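Local coordinates for pyruvate kinase 1 (Trypanosoma brucei brucei, PDB 4KCT), which catalyses the transfer of phosphate from phosphoenolpyruvate to ADP, yielding pyruvate and ATP, and also has an intrinsic oxaloacetate decarboxylase activity, at residues R405-I410 with R430-T435. Residues are numbered along the deposited sequence; the frame is centred on the assembly and turned at random.
Sequences RSARLI and RQLNVT. With FDP (2,6-di-O-phosphono-beta-D-fructofuranose), chain F.
A407 and L432 form the close-packed, apolar part of this contact: the A407 methyl sits against both branches of the leucine, with CB 3.8 Å from L432 CD2 and nearly as near to CD1. The same CD2 approaches the R408 guanidinium obliquely, 3.9 Å from NH1. Next to it, the R408 side chain crosses that of T435 at about a right angle, R408 CG coming to 3.5 Å from T435 OG1. No direct hydrogen bond joins the segments; van der Waals packing and two bridging waters hold them, and T435 OG1 takes part in both.

The looser, polar side is bridged by water. R408 bends at chi3 (-79°), which turns the guanidinium out of line with its methylenes, and NH1 donates to two waters lying in the guanidinium plane at its edge. One, 3.0 Å from NH1, donates to Q431 OE1; the other, 3.1 Å from NH1, donates to the Q431 carbonyl O and also hydrogen-bonds T435 OG1 at 2.8 Å. Three polar atoms of 430-435 are thereby tied to one arginine nitrogen.

Both segments belong to the alpha/beta domain, where helix 405-412 links the neighbouring parallel strands 396-400 and 419-423, a beta-alpha-beta crossover. A407 touches V399 as well as L432, while Q431 NE2 reaches the D207 and D233 carbonyls and R430 pairs with D207, connecting 430-435 to the TIM-barrel domain.

The N-terminal end of helix 405-412 binds the 6-phosphate of FDP, fructose 2,6-bisphosphate, the allosteric activator of trypanosomatid pyruvate kinases. S406 N donates to FDP O4P at 2.9 Å. S406 OG, placed beside its own backbone N by chi1 (-57°), bonds FDP O4P at 2.7 Å. The helix dipole probably adds to the phosphate's stabilisation.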
loop_
_atom_site.group_PDB
_atom_site.type_symbol
_atom_site.label_atom_id
_atom_site.label_comp_id
_atom_site.label_asym_id
_atom_site.label_seq_id
_atom_site.Cartn_x
_atom_site.Cartn_y
_atom_site.Cartn_z
ATOM N N ARG A 405 -32.424 4.468 4.024
ATOM C CA ARG A 405 -31.250 5.012 3.362
ATOM C C ARG A 405 -29.980 5.004 4.271
ATOM O O ARG A 405 -28.908 4.594 3.835
ATOM C CB ARG A 405 -31.524 6.429 2.878
ATOM C CG ARG A 405 -30.408 6.974 2.011
ATOM C CD ARG A 405 -30.620 8.428 1.604
ATOM N NE ARG A 405 -29.350 8.985 1.126
ATOM C CZ ARG A 405 -28.697 9.999 1.694
ATOM N NH1 ARG A 405 -27.494 10.340 1.249
ATOM N NH2 ARG A 405 -29.290 10.749 2.619
ATOM N N SER A 406 -30.115 5.484 5.500
ATOM C CA SER A 406 -28.985 5.538 6.431
ATOM C C SER A 406 -28.510 4.155 6.802
ATOM O O SER A 406 -27.324 3.956 7.056
ATOM C CB SER A 406 -29.337 6.299 7.717
ATOM O OG SER A 406 -29.785 7.621 7.425
ATOM N N ALA A 407 -29.426 3.196 6.897
ATOM C CA ALA A 407 -28.985 1.822 7.203
ATOM C C ALA A 407 -28.156 1.238 6.064
ATOM O O ALA A 407 -27.144 0.560 6.301
ATOM C CB ALA A 407 -30.176 0.921 7.530
ATOM N N ARG A 408 -28.630 1.408 4.832
ATOM C CA ARG A 408 -27.857 0.967 3.667
ATOM C C ARG A 408 -26.492 1.670 3.562
ATOM O O ARG A 408 -25.525 1.090 3.082
ATOM C CB ARG A 408 -28.668 1.163 2.368
ATOM C CG ARG A 408 -29.837 0.167 2.240
ATOM C CD ARG A 408 -30.498 0.250 0.849
ATOM N NE ARG A 408 -31.391 1.393 0.766
ATOM C CZ ARG A 408 -32.653 1.401 1.186
ATOM N NH1 ARG A 408 -33.232 0.294 1.698
ATOM N NH2 ARG A 408 -33.332 2.525 1.139
ATOM N N LEU A 409 -26.443 2.933 3.959
ATOM C CA LEU A 409 -25.204 3.698 3.921
ATOM C C LEU A 409 -24.161 3.173 4.918
ATOM O O LEU A 409 -22.972 3.163 4.629
ATOM C CB LEU A 409 -25.497 5.188 4.189
ATOM C CG LEU A 409 -24.492 6.235 3.709
ATOM C CD1 LEU A 409 -24.048 5.980 2.248
ATOM C CD2 LEU A 409 -25.121 7.637 3.858
ATOM N N ILE A 410 -24.599 2.776 6.094
ATOM C CA ILE A 410 -23.710 2.087 7.038
ATOM C C ILE A 410 -23.287 0.703 6.561
ATOM O O ILE A 410 -22.098 0.371 6.574
ATOM C CB ILE A 410 -24.356 1.959 8.412
ATOM C CG1 ILE A 410 -24.552 3.367 9.022
ATOM C CG2 ILE A 410 -23.497 1.073 9.332
ATOM C CD1 ILE A 410 -25.302 3.330 10.353
ATOM N N ARG A 430 -38.987 -4.607 6.142
ATOM C CA ARG A 430 -39.038 -5.697 5.185
ATOM C C ARG A 430 -38.007 -5.480 4.087
ATOM O O ARG A 430 -37.378 -6.446 3.587
ATOM C CB ARG A 430 -40.445 -5.825 4.591
ATOM C CG ARG A 430 -41.477 -6.317 5.601
ATOM C CD ARG A 430 -42.813 -6.652 4.931
ATOM N NE ARG A 430 -43.468 -5.460 4.368
ATOM C CZ ARG A 430 -44.319 -4.690 5.032
ATOM N NH1 ARG A 430 -44.567 -4.919 6.321
ATOM N NH2 ARG A 430 -44.971 -3.722 4.402
ATOM N N GLN A 431 -37.852 -4.232 3.673
ATOM C CA GLN A 431 -36.950 -3.933 2.558
ATOM C C GLN A 431 -35.473 -4.073 2.951
ATOM O O GLN A 431 -34.638 -4.378 2.119
ATOM C CB GLN A 431 -37.241 -2.531 1.997
ATOM C CG GLN A 431 -38.487 -2.539 1.106
ATOM C CD GLN A 431 -38.895 -1.164 0.661
ATOM O OE1 GLN A 431 -38.402 -0.173 1.181
ATOM N NE2 GLN A 431 -39.763 -1.095 -0.337
ATOM N N LEU A 432 -35.171 -3.857 4.222
ATOM C CA LEU A 432 -33.793 -3.893 4.680
ATOM C C LEU A 432 -33.275 -5.330 4.768
ATOM O O LEU A 432 -32.085 -5.559 4.951
ATOM C CB LEU A 432 -33.650 -3.145 6.015
ATOM C CG LEU A 432 -33.572 -1.600 5.852
ATOM C CD1 LEU A 432 -33.607 -0.942 7.227
ATOM C CD2 LEU A 432 -32.265 -1.213 5.123
ATOM N N ASN A 433 -34.165 -6.293 4.519
ATOM C CA ASN A 433 -33.788 -7.719 4.447
ATOM C C ASN A 433 -32.843 -8.062 3.301
ATOM O O ASN A 433 -32.236 -9.160 3.302
ATOM C CB ASN A 433 -35.042 -8.621 4.320
ATOM C CG ASN A 433 -35.708 -8.906 5.659
ATOM O OD1 ASN A 433 -35.109 -9.507 6.526
ATOM N ND2 ASN A 433 -37.002 -8.630 5.747
ATOM N N VAL A 434 -32.740 -7.201 2.284
ATOM C CA VAL A 434 -31.704 -7.446 1.257
ATOM C C VAL A 434 -30.354 -6.774 1.527
ATOM O O VAL A 434 -29.476 -6.799 0.683
ATOM C CB VAL A 434 -32.163 -7.142 -0.175
ATOM C CG1 VAL A 434 -33.315 -8.054 -0.568
ATOM C CG2 VAL A 434 -32.570 -5.675 -0.311
ATOM N N THR A 435 -30.173 -6.222 2.721
ATOM C CA THR A 435 -28.981 -5.437 2.981
ATOM C C THR A 435 -28.135 -6.079 4.058
ATOM O O THR A 435 -28.638 -6.415 5.139
ATOM C CB THR A 435 -29.355 -3.990 3.350
ATOM O OG1 THR A 435 -29.727 -3.302 2.143
ATOM C CG2 THR A 435 -28.175 -3.281 3.968
HETATM P P1 FDP F . -35.673 11.544 12.475
HETATM O O1P FDP F . -34.949 11.512 13.804
HETATM O O2P FDP F . -36.677 10.426 12.351
HETATM O O3P FDP F . -36.172 12.915 12.047
HETATM O O1 FDP F . -34.412 13.805 10.252
HETATM C C1 FDP F . -33.406 13.301 11.136
HETATM C C2 FDP F . -33.327 11.788 10.971
HETATM O O2 FDP F . -34.565 11.124 11.347
HETATM C C3 FDP F . -32.157 11.170 11.730
HETATM O O3 FDP F . -32.410 11.092 13.131
HETATM C C4 FDP F . -32.117 9.789 11.098
HETATM O O4 FDP F . -30.889 9.084 11.354
HETATM C C5 FDP F . -32.286 10.142 9.628
HETATM O O5 FDP F . -33.020 11.421 9.609
HETATM C C6 FDP F . -33.063 9.056 8.894
HETATM O O6 FDP F . -32.917 9.286 7.490
HETATM P P2 FDP F . -33.339 8.115 6.454
HETATM O O4P FDP F . -32.333 6.981 6.714
HETATM O O5P FDP F . -34.747 7.790 6.844
HETATM O O6P FDP F . -33.176 8.745 5.093
HETATM O O HOH W 1 -36.085 0.665 2.567
HETATM O O HOH W 2 -32.370 -2.652 1.610
#